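Local coordinates for protein TRAP dicarboxylate transporter, DctP subunit (Anaerococcus prevoti, PDB 4N91) that binds D-glucuronate, in both its alpha and beta forms, and probably serves as the extracytoplasmic solute-binding component of a TRAP transporter, at residues Cys229-Asp235 with Gly292-Pro298; Pro166-Gly171 with Met186-Ser191. The contacts are given in a common frame with arbitrary orientation. Residue numbers count along the deposited sequence, not the author numbering.

Interaction 1. Residues Cys229-Asp235 with Gly292-Pro298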
ATOM      1  N   CYS A 229     -14.643  14.516   3.455  1.00 15.02           N
ATOM      2  CA  CYS A 229     -15.453  13.403   2.960  1.00 11.41           C
ATOM      3  C   CYS A 229     -16.125  12.642   4.060  1.00 14.24           C
ATOM      4  O   CYS A 229     -15.458  11.991   4.869  1.00 18.08           O
ATOM      5  CB  CYS A 229     -14.623  12.401   2.157  1.00 15.12           C
ATOM      6  SG  CYS A 229     -13.960  13.128   0.632  1.00 16.88           S
ATOM      7  N   LYS A 230     -17.457  12.710   4.111  1.00 13.40           N
ATOM      8  CA  LYS A 230     -18.164  12.062   5.195  1.00 13.01           C
ATOM      9  C   LYS A 230     -18.927  10.810   4.786  1.00 15.13           C
ATOM     10  O   LYS A 230     -19.683  10.277   5.590  1.00 19.65           O
ATOM     11  CB  LYS A 230     -19.157  13.020   5.863  1.00 15.72           C
ATOM     12  CG  LYS A 230     -18.627  14.394   6.230  1.00 27.48           C
ATOM     13  CD  LYS A 230     -17.756  14.345   7.454  1.00 28.15           C
ATOM     14  CE  LYS A 230     -17.504  15.781   7.955  1.00 26.57           C
ATOM     15  NZ  LYS A 230     -16.340  15.813   8.835  1.00 26.79           N
ATOM     16  N   TYR A 231     -18.789  10.383   3.530  1.00 13.52           N
ATOM     17  CA  TYR A 231     -19.412   9.135   3.089  1.00 11.39           C
ATOM     18  C   TYR A 231     -18.314   8.127   2.753  1.00 12.89           C
ATOM     19  O   TYR A 231     -17.599   8.293   1.766  1.00 16.36           O
ATOM     20  CB  TYR A 231     -20.286   9.339   1.858  1.00 15.13           C
ATOM     21  CG  TYR A 231     -21.418  10.324   2.049  1.00 12.40           C
ATOM     22  CD1 TYR A 231     -22.544   9.993   2.799  1.00 13.66           C
ATOM     23  CD2 TYR A 231     -21.374  11.572   1.471  1.00 14.38           C
ATOM     24  CE1 TYR A 231     -23.572  10.895   2.960  1.00 15.58           C
ATOM     25  CE2 TYR A 231     -22.402  12.487   1.644  1.00 14.95           C
ATOM     26  CZ  TYR A 231     -23.484  12.148   2.396  1.00 13.98           C
ATOM     27  OH  TYR A 231     -24.525  13.061   2.518  1.00 15.88           O
ATOM     28  N   TYR A 232     -18.198   7.090   3.569  1.00 12.35           N
ATOM     29  CA  TYR A 232     -17.197   6.055   3.353  1.00 12.64           C
ATOM     30  C   TYR A 232     -17.929   4.757   3.121  1.00 14.48           C
ATOM     31  O   TYR A 232     -18.621   4.263   4.010  1.00 16.86           O
ATOM     32  CB  TYR A 232     -16.241   5.954   4.535  1.00 15.50           C
ATOM     33  CG  TYR A 232     -15.068   4.994   4.337  1.00 14.76           C
ATOM     34  CD1 TYR A 232     -15.220   3.636   4.490  1.00 11.38           C
ATOM     35  CD2 TYR A 232     -13.806   5.466   4.028  1.00 13.31           C
ATOM     36  CE1 TYR A 232     -14.157   2.759   4.335  1.00 12.72           C
ATOM     37  CE2 TYR A 232     -12.731   4.586   3.845  1.00 11.74           C
ATOM     38  CZ  TYR A 232     -12.928   3.226   4.016  1.00 12.65           C
ATOM     39  OH  TYR A 232     -11.896   2.355   3.852  1.00 14.16           O
ATOM     40  N   SER A 233     -17.771   4.210   1.920  0.58 14.45           N
ATOM     41  CA  SER A 233     -18.561   3.083   1.456  0.58 13.38           C
ATOM     42  C   SER A 233     -17.697   1.826   1.231  0.58 13.14           C
ATOM     43  O   SER A 233     -16.870   1.798   0.336  0.58 13.33           O
ATOM     44  CB  SER A 233     -19.276   3.468   0.163  0.58 18.53           C
ATOM     45  OG  SER A 233     -20.046   2.387  -0.344  0.58 16.50           O
ATOM     46  N   TYR A 234     -17.925   0.794   2.037  1.00 16.06           N
ATOM     47  CA  TYR A 234     -17.071  -0.375   2.089  1.00 17.99           C
ATOM     48  C   TYR A 234     -17.229  -1.323   0.904  1.00 17.04           C
ATOM     49  O   TYR A 234     -17.686  -2.469   1.058  1.00 19.58           O
ATOM     50  CB  TYR A 234     -17.327  -1.126   3.388  1.00 16.78           C
ATOM     51  CG  TYR A 234     -16.620  -0.600   4.633  1.00 14.67           C
ATOM     52  CD1 TYR A 234     -15.268  -0.846   4.834  1.00 16.01           C
ATOM     53  CD2 TYR A 234     -17.296   0.088   5.623  1.00 18.33           C
ATOM     54  CE1 TYR A 234     -14.619  -0.417   5.953  1.00 14.05           C
ATOM     55  CE2 TYR A 234     -16.635   0.541   6.759  1.00 16.68           C
ATOM     56  CZ  TYR A 234     -15.295   0.260   6.919  1.00 14.92           C
ATOM     57  OH  TYR A 234     -14.642   0.659   8.048  1.00 20.24           O
ATOM     58  N   ASP A 235     -16.857  -0.850  -0.273  1.00 17.48           N
ATOM     59  CA  ASP A 235     -16.845  -1.719  -1.436  1.00 16.37           C
ATOM     60  C   ASP A 235     -15.612  -2.634  -1.409  1.00 19.72           C
ATOM     61  O   ASP A 235     -15.604  -3.680  -2.053  1.00 17.43           O
ATOM     62  CB  ASP A 235     -16.910  -0.918  -2.720  1.00 15.83           C
ATOM     63  CG  ASP A 235     -15.654  -0.131  -2.980  1.00 21.24           C
ATOM     64  OD1 ASP A 235     -15.339   0.723  -2.136  1.00 18.99           O
ATOM     65  OD2 ASP A 235     -14.989  -0.360  -4.024  1.00 18.59           O
ATOM     66  N   GLY A 292     -17.972  12.637  12.242  1.00 19.60           N
ATOM     67  CA  GLY A 292     -19.166  12.753  11.424  1.00 21.68           C
ATOM     68  C   GLY A 292     -19.166  11.895  10.173  1.00 20.58           C
ATOM     69  O   GLY A 292     -20.048  12.021   9.325  1.00 17.97           O
ATOM     70  N   VAL A 293     -18.186  11.009  10.029  1.00 14.67           N
ATOM     71  CA  VAL A 293     -18.198  10.150   8.858  1.00 15.79           C
ATOM     72  C   VAL A 293     -19.281   9.101   9.003  1.00 19.64           C
ATOM     73  O   VAL A 293     -19.438   8.465  10.052  1.00 20.13           O
ATOM     74  CB  VAL A 293     -16.827   9.477   8.628  1.00 16.73           C
ATOM     75  CG1 VAL A 293     -16.887   8.471   7.479  1.00 19.05           C
ATOM     76  CG2 VAL A 293     -15.760  10.520   8.388  1.00 18.20           C
ATOM     77  N   GLU A 294     -20.028   8.920   7.931  1.00 15.67           N
ATOM     78  CA  GLU A 294     -20.998   7.856   7.837  1.00 15.63           C
ATOM     79  C   GLU A 294     -20.450   6.688   7.052  1.00 18.19           C
ATOM     80  O   GLU A 294     -19.991   6.830   5.907  1.00 18.61           O
ATOM     81  CB  GLU A 294     -22.288   8.373   7.207  1.00 17.62           C
ATOM     82  CG  GLU A 294     -23.337   7.274   6.985  1.00 20.40           C
ATOM     83  CD  GLU A 294     -24.575   7.798   6.318  1.00 27.78           C
ATOM     84  OE1 GLU A 294     -24.730   9.035   6.274  1.00 24.04           O
ATOM     85  OE2 GLU A 294     -25.396   6.981   5.846  1.00 33.93           O
ATOM     86  N   PHE A 295     -20.470   5.514   7.670  1.00 18.05           N
ATOM     87  CA  PHE A 295     -20.016   4.313   7.005  1.00 16.95           C
ATOM     88  C   PHE A 295     -21.197   3.628   6.325  1.00 21.82           C
ATOM     89  O   PHE A 295     -22.272   3.479   6.904  1.00 23.68           O
ATOM     90  CB  PHE A 295     -19.294   3.390   7.998  1.00 18.22           C
ATOM     91  CG  PHE A 295     -17.987   3.943   8.475  1.00 17.28           C
ATOM     92  CD1 PHE A 295     -16.872   3.865   7.668  1.00 20.29           C
ATOM     93  CD2 PHE A 295     -17.868   4.542   9.711  1.00 21.61           C
ATOM     94  CE1 PHE A 295     -15.665   4.367   8.070  1.00 21.60           C
ATOM     95  CE2 PHE A 295     -16.664   5.076  10.124  1.00 24.49           C
ATOM     96  CZ  PHE A 295     -15.546   4.985   9.300  1.00 21.90           C
ATOM     97  N   ILE A 296     -20.996   3.285   5.067  1.00 15.67           N
ATOM     98  CA  ILE A 296     -21.969   2.577   4.255  1.00 16.62           C
ATOM     99  C   ILE A 296     -21.437   1.191   3.898  1.00 18.56           C
ATOM    100  O   ILE A 296     -20.224   1.014   3.717  1.00 18.25           O
ATOM    101  CB  ILE A 296     -22.262   3.382   2.972  1.00 17.67           C
ATOM    102  CG1 ILE A 296     -22.835   4.755   3.349  1.00 26.43           C
ATOM    103  CG2 ILE A 296     -23.210   2.620   2.067  1.00 19.49           C
ATOM    104  CD1 ILE A 296     -22.883   5.716   2.189  1.00 25.23           C
ATOM    105  N   TYR A 297     -22.348   0.205   3.840  1.00 18.31           N
ATOM    106  CA  TYR A 297     -21.987  -1.187   3.563  1.00 20.81           C
ATOM    107  C   TYR A 297     -22.702  -1.657   2.318  1.00 22.84           C
ATOM    108  O   TYR A 297     -23.742  -2.327   2.402  1.00 22.55           O
ATOM    109  CB  TYR A 297     -22.333  -2.065   4.783  1.00 23.73           C
ATOM    110  CG  TYR A 297     -21.669  -1.540   6.030  1.00 25.03           C
ATOM    111  CD1 TYR A 297     -20.394  -1.933   6.369  1.00 29.00           C
ATOM    112  CD2 TYR A 297     -22.295  -0.594   6.827  1.00 31.57           C
ATOM    113  CE1 TYR A 297     -19.768  -1.422   7.499  1.00 27.66           C
ATOM    114  CE2 TYR A 297     -21.671  -0.078   7.958  1.00 33.70           C
ATOM    115  CZ  TYR A 297     -20.399  -0.500   8.274  1.00 30.74           C
ATOM    116  OH  TYR A 297     -19.770   0.017   9.390  1.00 39.49           O
ATOM    117  N   PRO A 298     -22.166  -1.298   1.144  1.00 17.17           N
ATOM    118  CA  PRO A 298     -22.864  -1.578  -0.104  1.00 21.59           C
ATOM    119  C   PRO A 298     -22.750  -3.042  -0.508  1.00 21.02           C
ATOM    120  O   PRO A 298     -21.861  -3.764  -0.055  1.00 22.35           O
ATOM    121  CB  PRO A 298     -22.115  -0.706  -1.110  1.00 20.74           C
ATOM    122  CG  PRO A 298     -20.703  -0.663  -0.569  1.00 21.90           C
ATOM    123  CD  PRO A 298     -20.892  -0.580   0.922  1.00 17.02           C
TER
HETATM  124  O   HOH W   1     -19.991  -3.703   1.998  1.00 23.35           O
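Strands 231-235 and 294-296 run side by side in the same direction, their axes 4.6 Å apart and 23° from exact alignment. Four backbone hydrogen bonds form a ladder: Glu-294 N donates to Lys-230 O (2.7 Å), Tyr-232 N to Glu-294 O (3.0 Å), Ile-296 N to Tyr-232 O (2.8 Å) and Tyr-234 N to Ile-296 O (2.9 Å), with N-H...O angles of 166° to 178°. Tyr-231 pairs with Glu-294, Tyr-232 with Phe-295 and Ser-233 with Ile-296 (CA-CA 5.2, 4.9 and 4.4 Å). A water donates to Tyr-234 O and Pro-298 O, 2.8 Å each; Tyr-234 O also accepts from Gln-300 NE2, whereas Cys-229 O is buried without a partner. Tyr-231 and Ser-233 bond through their backbones to Thr-158 and Phe-156. Several side-chain polar groups look elsewhere: Tyr-232 OH to Asn-215 O, Tyr-234 OH to Glu-217, Ser-233 OG to Val-163 O, Lys-230 NZ to Gly-226 O and Met-291 O, Asp-235 OD1 to Phe-156 N and OD2 to His-237 ND1. Tyr-232, Tyr-234, Phe-295 and Tyr-297 form an aromatic cluster. Strand 294-296, following the long helix 256-290, is the outermost strand, paired parallel, of a mixed four-stranded sheet in a periplasmic-binding-protein fold.

Interaction 2. Residues Pro166-Gly171 with Met186-Ser191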
ATOM      1  N   PRO A 166     -21.573   1.161  -8.488  1.00 21.16           N
ATOM      2  CA  PRO A 166     -20.690   1.806  -9.455  1.00 20.84           C
ATOM      3  C   PRO A 166     -21.295   3.010 -10.168  1.00 21.32           C
ATOM      4  O   PRO A 166     -20.568   3.976 -10.409  1.00 20.69           O
ATOM      5  CB  PRO A 166     -20.368   0.660 -10.434  1.00 20.47           C
ATOM      6  CG  PRO A 166     -20.435  -0.536  -9.596  1.00 20.13           C
ATOM      7  CD  PRO A 166     -21.588  -0.300  -8.652  1.00 24.53           C
ATOM      8  N   GLU A 167     -22.589   2.990 -10.497  1.00 20.80           N
ATOM      9  CA  GLU A 167     -23.167   4.140 -11.201  1.00 22.67           C
ATOM     10  C   GLU A 167     -23.045   5.475 -10.432  1.00 20.91           C
ATOM     11  O   GLU A 167     -23.028   6.538 -11.050  1.00 22.46           O
ATOM     12  CB  GLU A 167     -24.630   3.872 -11.613  1.00 29.07           C
ATOM     13  CG  GLU A 167     -25.574   3.654 -10.463  1.00 44.45           C
ATOM     14  CD  GLU A 167     -26.977   3.276 -10.929  1.00 56.18           C
ATOM     15  OE1 GLU A 167     -27.684   4.157 -11.456  1.00 54.25           O
ATOM     16  OE2 GLU A 167     -27.366   2.096 -10.774  1.00 64.04           O
ATOM     17  N   ASP A 168     -22.948   5.426  -9.103  1.00 19.72           N
ATOM     18  CA  ASP A 168     -22.801   6.634  -8.292  1.00 19.81           C
ATOM     19  C   ASP A 168     -21.439   7.333  -8.501  1.00 18.82           C
ATOM     20  O   ASP A 168     -21.264   8.506  -8.130  1.00 19.89           O
ATOM     21  CB  ASP A 168     -22.993   6.288  -6.815  1.00 18.16           C
ATOM     22  CG  ASP A 168     -24.370   5.712  -6.528  1.00 24.24           C
ATOM     23  OD1 ASP A 168     -25.333   6.159  -7.193  1.00 27.29           O
ATOM     24  OD2 ASP A 168     -24.498   4.817  -5.658  1.00 20.08           O
ATOM     25  N   LEU A 169     -20.500   6.623  -9.113  1.00 18.11           N
ATOM     26  CA  LEU A 169     -19.172   7.178  -9.420  1.00 16.37           C
ATOM     27  C   LEU A 169     -19.145   7.884 -10.766  1.00 20.49           C
ATOM     28  O   LEU A 169     -18.160   8.529 -11.120  1.00 18.94           O
ATOM     29  CB  LEU A 169     -18.125   6.060  -9.402  1.00 20.61           C
ATOM     30  CG  LEU A 169     -17.899   5.426  -8.023  1.00 19.76           C
ATOM     31  CD1 LEU A 169     -17.094   4.153  -8.175  1.00 23.34           C
ATOM     32  CD2 LEU A 169     -17.226   6.397  -7.054  1.00 17.87           C
ATOM     33  N   SER A 170     -20.229   7.751 -11.524  1.00 19.76           N
ATOM     34  CA  SER A 170     -20.317   8.366 -12.838  1.00 24.12           C
ATOM     35  C   SER A 170     -20.275   9.891 -12.757  1.00 21.34           C
ATOM     36  O   SER A 170     -21.015  10.508 -11.994  1.00 25.23           O
ATOM     37  CB  SER A 170     -21.613   7.926 -13.529  1.00 34.59           C
ATOM     38  OG  SER A 170     -21.776   8.614 -14.753  1.00 38.72           O
ATOM     39  N   GLY A 171     -19.390  10.497 -13.536  1.00 25.16           N
ATOM     40  CA  GLY A 171     -19.252  11.944 -13.533  1.00 30.36           C
ATOM     41  C   GLY A 171     -18.461  12.496 -12.352  1.00 29.24           C
ATOM     42  O   GLY A 171     -18.362  13.722 -12.178  1.00 29.53           O
HETATM   43  N   MSE A 186     -11.047   2.632 -12.550  1.00 15.54           N
HETATM   44  CA  MSE A 186     -12.016   3.732 -12.500  1.00 15.35           C
HETATM   45  C   MSE A 186     -12.773   3.818 -13.824  1.00 16.17           C
HETATM   46  O   MSE A 186     -13.976   4.089 -13.821  1.00 18.38           O
HETATM   47  CB  MSE A 186     -11.381   5.079 -12.182  1.00 14.72           C
HETATM   48  CG  MSE A 186     -10.662   5.132 -10.848  1.00 16.16           C
HETATM   49 SE   MSE A 186     -11.737   4.482  -9.322  1.00 23.81          SE
HETATM   50  CE  MSE A 186     -13.362   5.426  -9.630  1.00 15.13           C
ATOM     51  N   ASP A 187     -12.073   3.578 -14.939  1.00 16.96           N
ATOM     52  CA  ASP A 187     -12.712   3.598 -16.248  1.00 19.44           C
ATOM     53  C   ASP A 187     -13.835   2.551 -16.328  1.00 18.35           C
ATOM     54  O   ASP A 187     -14.934   2.847 -16.828  1.00 18.99           O
ATOM     55  CB  ASP A 187     -11.706   3.303 -17.347  1.00 19.70           C
ATOM     56  CG  ASP A 187     -10.737   4.424 -17.592  1.00 29.24           C
ATOM     57  OD1 ASP A 187     -11.003   5.585 -17.193  1.00 32.44           O
ATOM     58  OD2 ASP A 187      -9.705   4.133 -18.226  1.00 31.93           O
ATOM     59  N   LEU A 188     -13.566   1.339 -15.840  1.00 16.70           N
ATOM     60  CA  LEU A 188     -14.555   0.262 -15.851  1.00 20.69           C
ATOM     61  C   LEU A 188     -15.737   0.529 -14.927  1.00 20.82           C
ATOM     62  O   LEU A 188     -16.841   0.028 -15.146  1.00 22.61           O
ATOM     63  CB  LEU A 188     -13.894  -1.053 -15.447  1.00 21.63           C
ATOM     64  CG  LEU A 188     -12.983  -1.660 -16.501  1.00 22.70           C
ATOM     65  CD1 LEU A 188     -12.088  -2.717 -15.873  1.00 21.81           C
ATOM     66  CD2 LEU A 188     -13.842  -2.247 -17.628  1.00 25.37           C
ATOM     67  N   LEU A 189     -15.501   1.309 -13.880  1.00 17.67           N
ATOM     68  CA  LEU A 189     -16.576   1.770 -13.003  1.00 18.56           C
ATOM     69  C   LEU A 189     -17.370   2.962 -13.572  1.00 22.22           C
ATOM     70  O   LEU A 189     -18.245   3.512 -12.890  1.00 27.30           O
ATOM     71  CB  LEU A 189     -15.990   2.154 -11.642  1.00 17.06           C
ATOM     72  CG  LEU A 189     -15.467   0.981 -10.817  1.00 16.26           C
ATOM     73  CD1 LEU A 189     -14.609   1.442  -9.606  1.00 16.80           C
ATOM     74  CD2 LEU A 189     -16.658   0.159 -10.324  1.00 19.72           C
ATOM     75  N   GLY A 190     -17.069   3.375 -14.800  1.00 20.08           N
ATOM     76  CA  GLY A 190     -17.777   4.479 -15.439  1.00 22.10           C
ATOM     77  C   GLY A 190     -17.419   5.851 -14.900  1.00 26.06           C
ATOM     78  O   GLY A 190     -18.151   6.823 -15.090  1.00 25.72           O
ATOM     79  N   SER A 191     -16.264   5.933 -14.251  1.00 20.65           N
ATOM     80  CA  SER A 191     -15.841   7.129 -13.543  1.00 18.98           C
ATOM     81  C   SER A 191     -14.575   7.697 -14.191  1.00 23.96           C
ATOM     82  O   SER A 191     -14.228   7.350 -15.341  1.00 22.74           O
ATOM     83  CB  SER A 191     -15.637   6.752 -12.076  1.00 18.07           C
ATOM     84  OG  SER A 191     -15.495   7.884 -11.253  1.00 20.79           O
TER
HETATM   85  O   HOH W   2     -20.603   6.524 -16.431  1.00 41.88           O
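A small apolar contact, burying 279 Å² and closed by one direct hydrogen bond, packs the loop turn leading into strand 173-176 against the C-terminal end of helix 180-188. Its apolar part is made by Pro-166 CB, 3.7 Å from Leu-189 CD2, and by Leu-169 CD1, which lies 3.9 Å from Leu-189 CD1 and 4.2 Å from CE of Met-186, a selenomethionine. Phe-156 of strand 154-158 touches Leu-169, Met-186 and Leu-189, while helix 301-317 meets Pro-166 through Pro-302 and Phe-303 and Leu-189 through Val-307. The helix ends in a Schellman motif: Gly-190 has positive phi (74°), and the bonds Ser-191 N to Met-186 O and Gly-190 N to Asp-187 O, both 3.0 Å, turn the chain out of the last turn toward strand 192-195. This end belongs to a beta-alpha-beta crossover, in which helix 180-188 joins the parallel neighbours 173-176 and 192-195. Just past the turn, Ser-191 OG donates to Leu-169 O at 2.7 Å. Ser-170 CA approaches Gly-190 O at 3.5 Å in a CA-H...O contact with an angle of 159° at the hydrogen, and a water bridges Ser-170 OG (2.9 Å) to Gly-190 O (2.8 Å).

Both contacts lie on the same side of the chain's centre, their centres about 17 Å apart and their nearest atoms about 6 Å apart, so they do not touch. The segments of interaction 2 both precede those of interaction 1 in sequence. Strand 154-158 touches both: its Phe-156 bonds through its backbone to Ser-233 of interaction 1, and the Phe-156 side chain packs into interaction 2. Neither contact lines the sugar pocket directly. The Tyr-232 side chain is about 6 and 5 Å from those of ligand-binding Asn-215 and Asn-216, and about 9 Å from bound beta-D-glucuronate and 10 Å from the alpha anomer; that of Met-186 is about 12 Å from either anomer and about 9 Å from the side chains of ligand-binding Arg-154 and Arg-175.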